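Local coordinates for hypothetical protein (Streptococcus pneumoniae, PDB 2HIY), which is of unknown function but belongs to the DUF1697 family of conserved bacterial proteins and folds into two four-stranded antiparallel sheets flanked by helices, at residues R6-R12 and S76-L82; G35-V39 and F49-I53; K127-L131 and G141-S147. All coordinates share one frame; numbering follows the deposited sequence. Where two conformers were deposited one is given.

Contact 1 of 3, residues R6-R12 and S76-L82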
loop_
_atom_site.group_PDB
_atom_site.type_symbol
_atom_site.label_atom_id
_atom_site.label_comp_id
_atom_site.label_asym_id
_atom_site.label_seq_id
_atom_site.Cartn_x
_atom_site.Cartn_y
_atom_site.Cartn_z
ATOM N N ARG D 6 -7.871 28.578 -27.124
ATOM C CA ARG D 6 -7.100 27.837 -26.166
ATOM C C ARG D 6 -8.036 26.841 -25.481
ATOM O O ARG D 6 -9.140 27.197 -25.022
ATOM C CB ARG D 6 -6.470 28.792 -25.146
ATOM C CG ARG D 6 -5.446 28.155 -24.232
ATOM C CD ARG D 6 -4.085 28.090 -24.908
ATOM N NE ARG D 6 -3.058 27.509 -24.052
ATOM C CZ ARG D 6 -1.977 26.890 -24.535
ATOM N NH1 ARG D 6 -1.065 26.402 -23.707
ATOM N NH2 ARG D 6 -1.825 26.749 -25.845
ATOM N N TYR D 7 -7.579 25.597 -25.436
ATOM C CA TYR D 7 -8.326 24.450 -24.908
ATOM C C TYR D 7 -7.606 23.779 -23.764
ATOM O O TYR D 7 -6.366 23.783 -23.720
ATOM C CB TYR D 7 -8.514 23.374 -25.987
ATOM C CG TYR D 7 -9.469 23.779 -27.078
ATOM C CD1 TYR D 7 -9.005 24.335 -28.277
ATOM C CD2 TYR D 7 -10.850 23.618 -26.915
ATOM C CE1 TYR D 7 -9.872 24.726 -29.261
ATOM C CE2 TYR D 7 -11.745 23.990 -27.913
ATOM C CZ TYR D 7 -11.243 24.555 -29.094
ATOM O OH TYR D 7 -12.082 24.946 -30.124
ATOM N N ALA D 8 -8.385 23.206 -22.845
ATOM C CA ALA D 8 -7.897 22.270 -21.844
ATOM C C ALA D 8 -8.432 20.900 -22.228
ATOM O O ALA D 8 -9.631 20.724 -22.494
ATOM C CB ALA D 8 -8.400 22.646 -20.425
ATOM N N LEU D 9 -7.522 19.944 -22.245
ATOM C CA LEU D 9 -7.798 18.547 -22.513
ATOM C C LEU D 9 -7.475 17.777 -21.240
ATOM O O LEU D 9 -6.314 17.733 -20.826
ATOM C CB LEU D 9 -6.867 18.101 -23.646
ATOM C CG LEU D 9 -6.860 16.609 -24.001
ATOM C CD1 LEU D 9 -8.246 16.097 -24.415
ATOM C CD2 LEU D 9 -5.826 16.386 -25.146
ATOM N N LEU D 10 -8.497 17.207 -20.613
ATOM C CA LEU D 10 -8.341 16.533 -19.318
ATOM C C LEU D 10 -8.671 15.075 -19.485
ATOM O O LEU D 10 -9.685 14.735 -20.096
ATOM C CB LEU D 10 -9.280 17.158 -18.267
ATOM C CG LEU D 10 -9.273 18.686 -18.212
ATOM C CD1 LEU D 10 -10.312 19.072 -17.142
ATOM C CD2 LEU D 10 -7.905 19.260 -17.903
ATOM N N VAL D 11 -7.825 14.210 -18.954
ATOM C CA VAL D 11 -8.082 12.778 -19.057
ATOM C C VAL D 11 -8.042 12.151 -17.666
ATOM O O VAL D 11 -7.402 12.651 -16.761
ATOM C CB VAL D 11 -7.116 12.081 -20.036
ATOM C CG1 VAL D 11 -7.238 12.664 -21.458
ATOM C CG2 VAL D 11 -5.698 12.198 -19.563
ATOM N N ARG D 12 -8.774 11.060 -17.502
ATOM C CA ARG D 12 -8.774 10.346 -16.234
ATOM C C ARG D 12 -7.997 9.051 -16.353
ATOM O O ARG D 12 -7.818 8.510 -17.462
ATOM C CB ARG D 12 -10.218 10.011 -15.834
ATOM C CG ARG D 12 -10.877 9.032 -16.796
ATOM C CD ARG D 12 -11.800 7.965 -16.180
ATOM N NE ARG D 12 -11.567 7.653 -14.779
ATOM C CZ ARG D 12 -11.021 6.527 -14.308
ATOM N NH1 ARG D 12 -10.897 6.378 -12.996
ATOM N NH2 ARG D 12 -10.617 5.567 -15.118
ATOM N N SER D 76 -12.080 8.205 -22.434
ATOM C CA SER D 76 -12.926 9.386 -22.351
ATOM C C SER D 76 -12.003 10.569 -22.163
ATOM O O SER D 76 -10.852 10.420 -21.715
ATOM C CB SER D 76 -13.872 9.292 -21.131
ATOM O OG SER D 76 -13.168 9.449 -19.884
ATOM N N PHE D 77 -12.473 11.759 -22.518
ATOM C CA PHE D 77 -11.719 12.952 -22.183
ATOM C C PHE D 77 -12.652 14.141 -22.128
ATOM O O PHE D 77 -13.703 14.139 -22.782
ATOM C CB PHE D 77 -10.553 13.193 -23.174
ATOM C CG PHE D 77 -10.973 13.316 -24.622
ATOM C CD1 PHE D 77 -11.338 14.535 -25.194
ATOM C CD2 PHE D 77 -10.887 12.214 -25.455
ATOM C CE1 PHE D 77 -11.689 14.629 -26.550
ATOM C CE2 PHE D 77 -11.227 12.310 -26.817
ATOM C CZ PHE D 77 -11.632 13.516 -27.359
ATOM N N SER D 78 -12.237 15.157 -21.371
ATOM C CA SER D 78 -12.917 16.433 -21.347
ATOM C C SER D 78 -12.137 17.404 -22.236
ATOM O O SER D 78 -10.902 17.399 -22.225
ATOM C CB SER D 78 -12.934 16.994 -19.934
ATOM O OG SER D 78 -13.463 16.036 -19.024
ATOM N N LEU D 79 -12.858 18.170 -23.030
ATOM C CA LEU D 79 -12.229 19.181 -23.890
ATOM C C LEU D 79 -13.058 20.443 -23.773
ATOM O O LEU D 79 -14.253 20.466 -24.131
ATOM C CB LEU D 79 -12.200 18.685 -25.336
ATOM C CG LEU D 79 -11.477 19.645 -26.304
ATOM C CD1 LEU D 79 -10.006 19.810 -25.997
ATOM C CD2 LEU D 79 -11.653 19.148 -27.733
ATOM N N LEU D 80 -12.427 21.500 -23.273
ATOM C CA LEU D 80 -13.159 22.740 -23.049
ATOM C C LEU D 80 -12.290 23.931 -23.372
ATOM O O LEU D 80 -11.070 23.861 -23.245
ATOM C CB LEU D 80 -13.636 22.813 -21.596
ATOM C CG LEU D 80 -12.562 22.648 -20.541
ATOM C CD1 LEU D 80 -12.323 23.971 -19.829
ATOM C CD2 LEU D 80 -13.073 21.639 -19.541
ATOM N N SER D 81 -12.920 25.040 -23.733
ATOM C CA SER D 81 -12.178 26.229 -24.117
ATOM C C SER D 81 -12.025 27.217 -22.967
ATOM O O SER D 81 -12.741 27.163 -21.969
ATOM C CB SER D 81 -12.905 26.934 -25.266
ATOM O OG SER D 81 -14.150 27.403 -24.795
ATOM N N LEU D 82 -11.132 28.189 -23.152
ATOM C CA LEU D 82 -11.036 29.307 -22.210
ATOM C C LEU D 82 -12.393 30.004 -22.073
ATOM O O LEU D 82 -12.806 30.318 -20.955
ATOM C CB LEU D 82 -9.964 30.305 -22.673
ATOM C CG LEU D 82 -9.878 31.641 -21.909
ATOM C CD1 LEU D 82 -9.474 31.459 -20.450
ATOM C CD2 LEU D 82 -8.946 32.645 -22.633
HETATM O O HOH W 1 -11.459 11.674 -18.857
HETATM O O HOH W 2 -9.502 8.716 -19.865
#
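Leu-9 and Phe-77 meet on the side of the antiparallel strand pair that carries Tyr-7, Leu-9 and Leu-79, where methyl CD1 of Leu-9 comes within 3.6 Å of CD1 of Phe-77, approaching the ring at a slant. The Phe-77 side chain leaves its backbone between N and the carbonyl carbon (chi1 57°), and its CB rests on CG1 of Val-11. Farther along, CD1 of Leu-79 lies 3.9 Å from CB of Tyr-7. Leu-59 and Leu-63 of helix 56-70 cover this face. The other face carries Ala-8, Leu-10, Ser-78 and Leu-80, with CB of Leu-10 packed against CB of Ser-78, and helix 171-182 lies over it through Ile-177 and Leu-181. The contact is thus one edge of a sheet sandwiched between helices.

Between the faces, Ala-8 with Leu-80 and Leu-10 with Ser-78 form hydrogen-bonded pairs. The bond from Ala-8 N to Leu-80 O, 2.8 Å long, is nearly straight at 167°. Where strand 78-81 gives way to helix 82-89, Leu-82 N still donates to Arg-6 O at 2.9 Å, while Ser-81 serves as N-cap, its OG accepting from Asp-84 N.

At the opposite end direct pairing yields to water. One water receives a weak bond from Arg-12 N and donates to Ser-76 OG at 3.0 Å; a second donates to both Arg-12 O and Ser-76 O. Ser-76 OG also bonds Arg-164 O, and Ser-78 OG reaches Tyr-108 O and Thr-167 OG1, linking this edge to the second sheet and its connections. The chemistry therefore implies a backbone-bonded strand pair with apolar side chains on both faces, whose buried serine hydroxyls are satisfied by partners outside the pair and, for Ser-76, also by water, with water replacing backbone pairing once the strands part.

Contact 2 of 3, residues G35-V39 and F49-I53; sequences GLEKV and FFTSI
Leu-36 lays its CD1 methyl over the face of the Phe-50 ring, a CH-pi contact in the loop that leads from helix 24-34 to edge strand 39-41 of an antiparallel sheet. The methyl stands 3.7 Å from the ring centroid and only 4° off the ring normal, while CD2 of the same leucine touches CE1. With CG beside the backbone N (chi1 -53°), both branches of Leu-36 are carried onto the ring. Val-39 contributes CG2, 4.0 Å from CB of Phe-50, the two side chains running alongside each other.

What positions this leucine is the backbone on both sides of it. Gly-35 closes helix 24-34 in a Schellman motif, its positive phi turning the chain out of the helix. Next, Glu-37 and Thr-51 form one antiparallel hydrogen-bonded pair, with Thr-51 N donating to Glu-37 O at 2.8 Å. The corner at Lys-38 then interrupts the pairing, which resumes between Glu-40 and Phe-49; between them Val-39 makes a CA-H...O contact to Phe-49 O. Farther out, Leu-59 of helix 56-70 touches both Leu-36 and Phe-50, and Arg-6 of the adjoining strand bonds Thr-51 OG1 and Lys-38 O through NH2.

Two waters bridge the segments at their outer end. One joins Gly-35 O to Ser-52 OG; the other donates to Glu-37 OE2 at 2.8 Å and accepts from Ile-53 N at 3.0 Å.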
loop_
_atom_site.group_PDB
_atom_site.type_symbol
_atom_site.label_atom_id
_atom_site.label_comp_id
_atom_site.label_asym_id
_atom_site.label_seq_id
_atom_site.Cartn_x
_atom_site.Cartn_y
_atom_site.Cartn_z
ATOM N N GLY D 35 -0.854 18.383 -34.924
ATOM C CA GLY D 35 -1.269 19.687 -35.435
ATOM C C GLY D 35 -1.802 20.671 -34.391
ATOM O O GLY D 35 -2.286 21.758 -34.743
ATOM N N LEU D 36 -1.712 20.309 -33.118
ATOM C CA LEU D 36 -2.154 21.221 -32.055
ATOM C C LEU D 36 -0.991 22.118 -31.727
ATOM O O LEU D 36 0.175 21.720 -31.868
ATOM C CB LEU D 36 -2.585 20.424 -30.842
ATOM C CG LEU D 36 -3.624 19.330 -31.123
ATOM C CD1 LEU D 36 -4.144 18.721 -29.837
ATOM C CD2 LEU D 36 -4.770 19.852 -31.991
ATOM N N GLU D 37 -1.280 23.337 -31.282
ATOM C CA GLU D 37 -0.227 24.327 -31.098
ATOM C C GLU D 37 -0.002 24.731 -29.666
ATOM O O GLU D 37 -0.910 24.669 -28.840
ATOM C CB GLU D 37 -0.535 25.577 -31.925
ATOM C CG GLU D 37 -0.714 25.281 -33.390
ATOM C CD GLU D 37 -1.070 26.504 -34.208
ATOM O OE1 GLU D 37 -0.503 27.579 -33.942
ATOM O OE2 GLU D 37 -1.922 26.385 -35.116
ATOM N N LYS D 38 1.223 25.157 -29.377
ATOM C CA LYS D 38 1.578 25.690 -28.061
ATOM C C LYS D 38 1.132 24.737 -26.949
ATOM O O LYS D 38 0.464 25.134 -25.967
ATOM C CB LYS D 38 1.005 27.098 -27.870
ATOM C CG LYS D 38 1.611 28.145 -28.831
ATOM C CD LYS D 38 1.306 29.556 -28.334
ATOM C CE LYS D 38 2.098 30.637 -29.067
ATOM N NZ LYS D 38 1.608 30.855 -30.459
ATOM N N VAL D 39 1.503 23.472 -27.112
ATOM C CA VAL D 39 1.034 22.413 -26.218
ATOM C C VAL D 39 1.797 22.453 -24.899
ATOM O O VAL D 39 3.027 22.414 -24.881
ATOM C CB VAL D 39 1.134 21.018 -26.865
ATOM C CG1 VAL D 39 0.493 19.975 -25.952
ATOM C CG2 VAL D 39 0.428 21.005 -28.215
ATOM N N PHE D 49 -2.959 21.548 -22.378
ATOM C CA PHE D 49 -3.480 22.771 -22.918
ATOM C C PHE D 49 -2.884 22.984 -24.289
ATOM O O PHE D 49 -1.693 22.704 -24.508
ATOM C CB PHE D 49 -3.149 23.952 -21.979
ATOM C CG PHE D 49 -3.588 23.693 -20.583
ATOM C CD1 PHE D 49 -4.879 24.044 -20.158
ATOM C CD2 PHE D 49 -2.783 22.939 -19.739
ATOM C CE1 PHE D 49 -5.314 23.709 -18.865
ATOM C CE2 PHE D 49 -3.205 22.585 -18.453
ATOM C CZ PHE D 49 -4.499 22.972 -18.022
ATOM N N PHE D 50 -3.714 23.450 -25.205
ATOM C CA PHE D 50 -3.231 23.680 -26.563
ATOM C C PHE D 50 -4.079 24.746 -27.230
ATOM O O PHE D 50 -5.173 25.065 -26.746
ATOM C CB PHE D 50 -3.236 22.376 -27.380
ATOM C CG PHE D 50 -4.608 21.842 -27.674
ATOM C CD1 PHE D 50 -5.322 22.243 -28.813
ATOM C CD2 PHE D 50 -5.180 20.892 -26.828
ATOM C CE1 PHE D 50 -6.609 21.750 -29.085
ATOM C CE2 PHE D 50 -6.455 20.399 -27.096
ATOM C CZ PHE D 50 -7.169 20.810 -28.235
ATOM N N THR D 51 -3.595 25.254 -28.355
ATOM C CA THR D 51 -4.315 26.238 -29.108
ATOM C C THR D 51 -4.624 25.659 -30.475
ATOM O O THR D 51 -3.809 24.943 -31.064
ATOM C CB THR D 51 -3.482 27.523 -29.228
ATOM O OG1 THR D 51 -3.207 27.991 -27.907
ATOM C CG2 THR D 51 -4.221 28.622 -30.006
ATOM N N SER D 52 -5.807 25.960 -30.981
ATOM C CA SER D 52 -6.205 25.530 -32.302
ATOM C C SER D 52 -7.337 26.362 -32.857
ATOM O O SER D 52 -8.227 26.780 -32.107
ATOM C CB SER D 52 -6.628 24.053 -32.299
ATOM O OG SER D 52 -6.950 23.597 -33.601
ATOM N N ILE D 53 -7.332 26.542 -34.166
ATOM C CA ILE D 53 -8.427 27.185 -34.866
ATOM C C ILE D 53 -9.331 26.146 -35.539
ATOM O O ILE D 53 -10.348 26.499 -36.133
ATOM C CB ILE D 53 -7.852 28.210 -35.894
ATOM C CG1 ILE D 53 -8.902 29.233 -36.344
ATOM C CG2 ILE D 53 -7.230 27.507 -37.074
ATOM C CD1 ILE D 53 -8.281 30.454 -37.021
HETATM O O HOH W 3 -5.072 22.237 -34.972
HETATM O O HOH W 4 -4.623 25.834 -35.245
#

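Contact 3 of 3, residues K127-L131 and G141-S147; sequences KDEVL and GKFSEES
Phe-143 is an exposed ring laid across the backbone of residues 128-130 at the open-ended side of a beta hairpin. Its edge at CD2 faces Glu-129 N, and in one of the two conformers of Val-130 its CZ meets CG1 at 3.8 Å. The tightly packed part is the strand pairing of 129-130 with 141-142. Gly-141 pairs with Val-130 through two backbone bonds, of which Gly-141 N to Val-130 O is 2.8 Å long. Across the neighbouring non-hydrogen-bonded pair, CB of Glu-129 faces CG of Lys-142. The Glu-129 carboxylate is held by Ala-152 N, Tyr-153 N and Trp-140 NE1, and its OE2 also accepts an almost straight bond (177°) from Lys-127 N; Lys-142 forms a salt bridge with Asp-104.

Beyond the strands the contact opens and rests on Asp-128. Its CG lies opposite the backbone N (chi1 -166°), which swings the carboxylate toward Ser-147. There OG donates to the anti lone pair of OD2 at an unusually short 2.5 Å. The other oxygen, OD1, sits 3.3 Å from CD2 of Phe-143, with carboxylate and ring planes 30° apart. Phe-143 N gives a longer bond of 3.2 Å to Asp-128 O. One water links Asp-128 O, Ser-144 N and Ser-147 OG, and another joins Asp-128 N to Ser-147 O. An ST turn at Ser-144, with OG accepting from Glu-146 N, shapes the loop between.

Such chemistry implies that backbone pairing holds the hairpin itself, whereas the loop after it is fastened by one carboxylate, a longer backbone bond and two waters.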
loop_
_atom_site.group_PDB
_atom_site.type_symbol
_atom_site.label_atom_id
_atom_site.label_comp_id
_atom_site.label_asym_id
_atom_site.label_seq_id
_atom_site.Cartn_x
_atom_site.Cartn_y
_atom_site.Cartn_z
ATOM N N LYS D 127 -25.607 13.567 2.197
ATOM C CA LYS D 127 -25.456 13.768 3.633
ATOM C C LYS D 127 -24.649 15.061 3.858
ATOM O O LYS D 127 -25.169 16.129 3.517
ATOM C CB LYS D 127 -24.860 12.542 4.307
ATOM C CG LYS D 127 -25.789 11.299 4.201
ATOM C CD LYS D 127 -26.956 11.446 5.159
ATOM C CE LYS D 127 -27.823 10.202 5.209
ATOM N NZ LYS D 127 -28.843 10.399 6.293
ATOM N N ASP D 128 -23.425 14.981 4.368
ATOM C CA ASP D 128 -22.776 16.244 4.785
ATOM C C ASP D 128 -21.980 16.825 3.605
ATOM O O ASP D 128 -20.747 16.879 3.587
ATOM C CB ASP D 128 -21.879 16.018 5.987
ATOM C CG ASP D 128 -21.458 17.317 6.670
ATOM O OD1 ASP D 128 -22.158 18.342 6.459
ATOM O OD2 ASP D 128 -20.430 17.264 7.392
ATOM N N GLU D 129 -22.744 17.284 2.620
ATOM C CA GLU D 129 -22.180 17.663 1.343
ATOM C C GLU D 129 -23.173 18.510 0.601
ATOM O O GLU D 129 -24.362 18.557 0.955
ATOM C CB GLU D 129 -21.836 16.397 0.527
ATOM C CG GLU D 129 -23.068 15.620 0.071
ATOM C CD GLU D 129 -22.768 14.165 -0.150
ATOM O OE1 GLU D 129 -21.911 13.848 -1.011
ATOM O OE2 GLU D 129 -23.353 13.323 0.561
ATOM N N VAL D 130 -22.682 19.116 -0.473
ATOM C CA VAL D 130 -23.461 20.027 -1.284
ATOM C C VAL D 130 -22.950 19.924 -2.719
ATOM O O VAL D 130 -21.736 19.852 -2.952
ATOM C CB VAL D 130 -23.347 21.471 -0.757
ATOM C CG1 VAL D 130 -21.890 21.948 -0.792
ATOM C CG2 VAL D 130 -24.281 22.411 -1.536
ATOM N N LEU D 131 -23.854 19.899 -3.687
ATOM C CA LEU D 131 -23.396 19.853 -5.069
ATOM C C LEU D 131 -24.219 20.786 -5.930
ATOM O O LEU D 131 -25.385 21.069 -5.592
ATOM C CB LEU D 131 -23.348 18.409 -5.632
ATOM C CG LEU D 131 -24.695 17.674 -5.746
ATOM C CD1 LEU D 131 -25.355 17.899 -7.119
ATOM C CD2 LEU D 131 -24.475 16.189 -5.602
ATOM N N GLY D 141 -18.959 19.663 -2.900
ATOM C CA GLY D 141 -18.218 20.009 -1.686
ATOM C C GLY D 141 -18.631 19.066 -0.579
ATOM O O GLY D 141 -19.803 18.704 -0.458
ATOM N N LYS D 142 -17.647 18.661 0.212
ATOM C CA LYS D 142 -17.900 17.849 1.390
ATOM C C LYS D 142 -17.401 18.643 2.602
ATOM O O LYS D 142 -16.253 19.088 2.646
ATOM C CB LYS D 142 -17.165 16.492 1.264
ATOM C CG LYS D 142 -17.786 15.481 0.263
ATOM C CD LYS D 142 -17.657 15.830 -1.213
ATOM C CE LYS D 142 -16.239 16.001 -1.673
ATOM N NZ LYS D 142 -16.197 16.123 -3.175
ATOM N N PHE D 143 -18.259 18.826 3.601
ATOM C CA PHE D 143 -17.966 19.823 4.635
ATOM C C PHE D 143 -16.895 19.433 5.593
ATOM O O PHE D 143 -16.142 20.316 6.039
ATOM C CB PHE D 143 -19.231 20.210 5.384
ATOM C CG PHE D 143 -20.192 20.980 4.546
ATOM C CD1 PHE D 143 -19.935 22.310 4.254
ATOM C CD2 PHE D 143 -21.341 20.403 4.040
ATOM C CE1 PHE D 143 -20.815 23.048 3.452
ATOM C CE2 PHE D 143 -22.247 21.132 3.228
ATOM C CZ PHE D 143 -21.958 22.459 2.939
ATOM N N SER D 144 -16.784 18.148 5.927
ATOM C CA SER D 144 -15.909 17.789 7.054
ATOM C C SER D 144 -15.232 16.456 6.888
ATOM O O SER D 144 -15.843 15.482 6.446
ATOM C CB SER D 144 -16.753 17.763 8.330
ATOM O OG SER D 144 -15.962 17.322 9.430
ATOM N N GLU D 145 -13.978 16.373 7.322
ATOM C CA GLU D 145 -13.314 15.082 7.356
ATOM C C GLU D 145 -14.020 14.091 8.276
ATOM O O GLU D 145 -14.025 12.886 7.985
ATOM C CB GLU D 145 -11.847 15.238 7.802
ATOM C CG GLU D 145 -10.966 16.017 6.788
ATOM C CD GLU D 145 -10.664 15.273 5.489
ATOM O OE1 GLU D 145 -10.822 14.040 5.439
ATOM O OE2 GLU D 145 -10.262 15.925 4.500
ATOM N N GLU D 146 -14.631 14.559 9.352
ATOM C CA GLU D 146 -15.269 13.632 10.295
ATOM C C GLU D 146 -16.546 12.974 9.761
ATOM O O GLU D 146 -16.941 11.911 10.253
ATOM C CB GLU D 146 -15.545 14.324 11.627
ATOM C CG GLU D 146 -16.316 13.491 12.659
ATOM C CD GLU D 146 -17.732 13.996 12.891
ATOM O OE1 GLU D 146 -18.521 14.059 11.919
ATOM O OE2 GLU D 146 -18.062 14.332 14.051
ATOM N N SER D 147 -17.181 13.584 8.755
ATOM C CA SER D 147 -18.387 13.037 8.169
ATOM C C SER D 147 -18.153 12.553 6.747
ATOM O O SER D 147 -19.095 12.058 6.120
ATOM C CB SER D 147 -19.460 14.120 8.169
ATOM O OG SER D 147 -18.967 15.193 7.373
HETATM O O HOH W 5 -18.272 15.901 4.705
HETATM O O HOH W 6 -21.841 12.753 5.478
#

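From the N terminus, strand 5-10 enters first, and its partner in contact 1 arrives only at 76-82, closing a long loop. Contact 2 is nested inside that loop, joining the exit of helix 24-34 to strand 47-52. Since strands 5-10 and 47-52 are neighbours, the two contacts touch directly, as where Tyr-7 N meets Phe-50 O at 2.8 Å, and together they span the first sheet from one edge to the other. Contact 3 follows in series, closing a short hairpin loop at the edge of the second sheet. Its centre lies about 38 Å from that of contact 2, on the opposite side of the chain's centre.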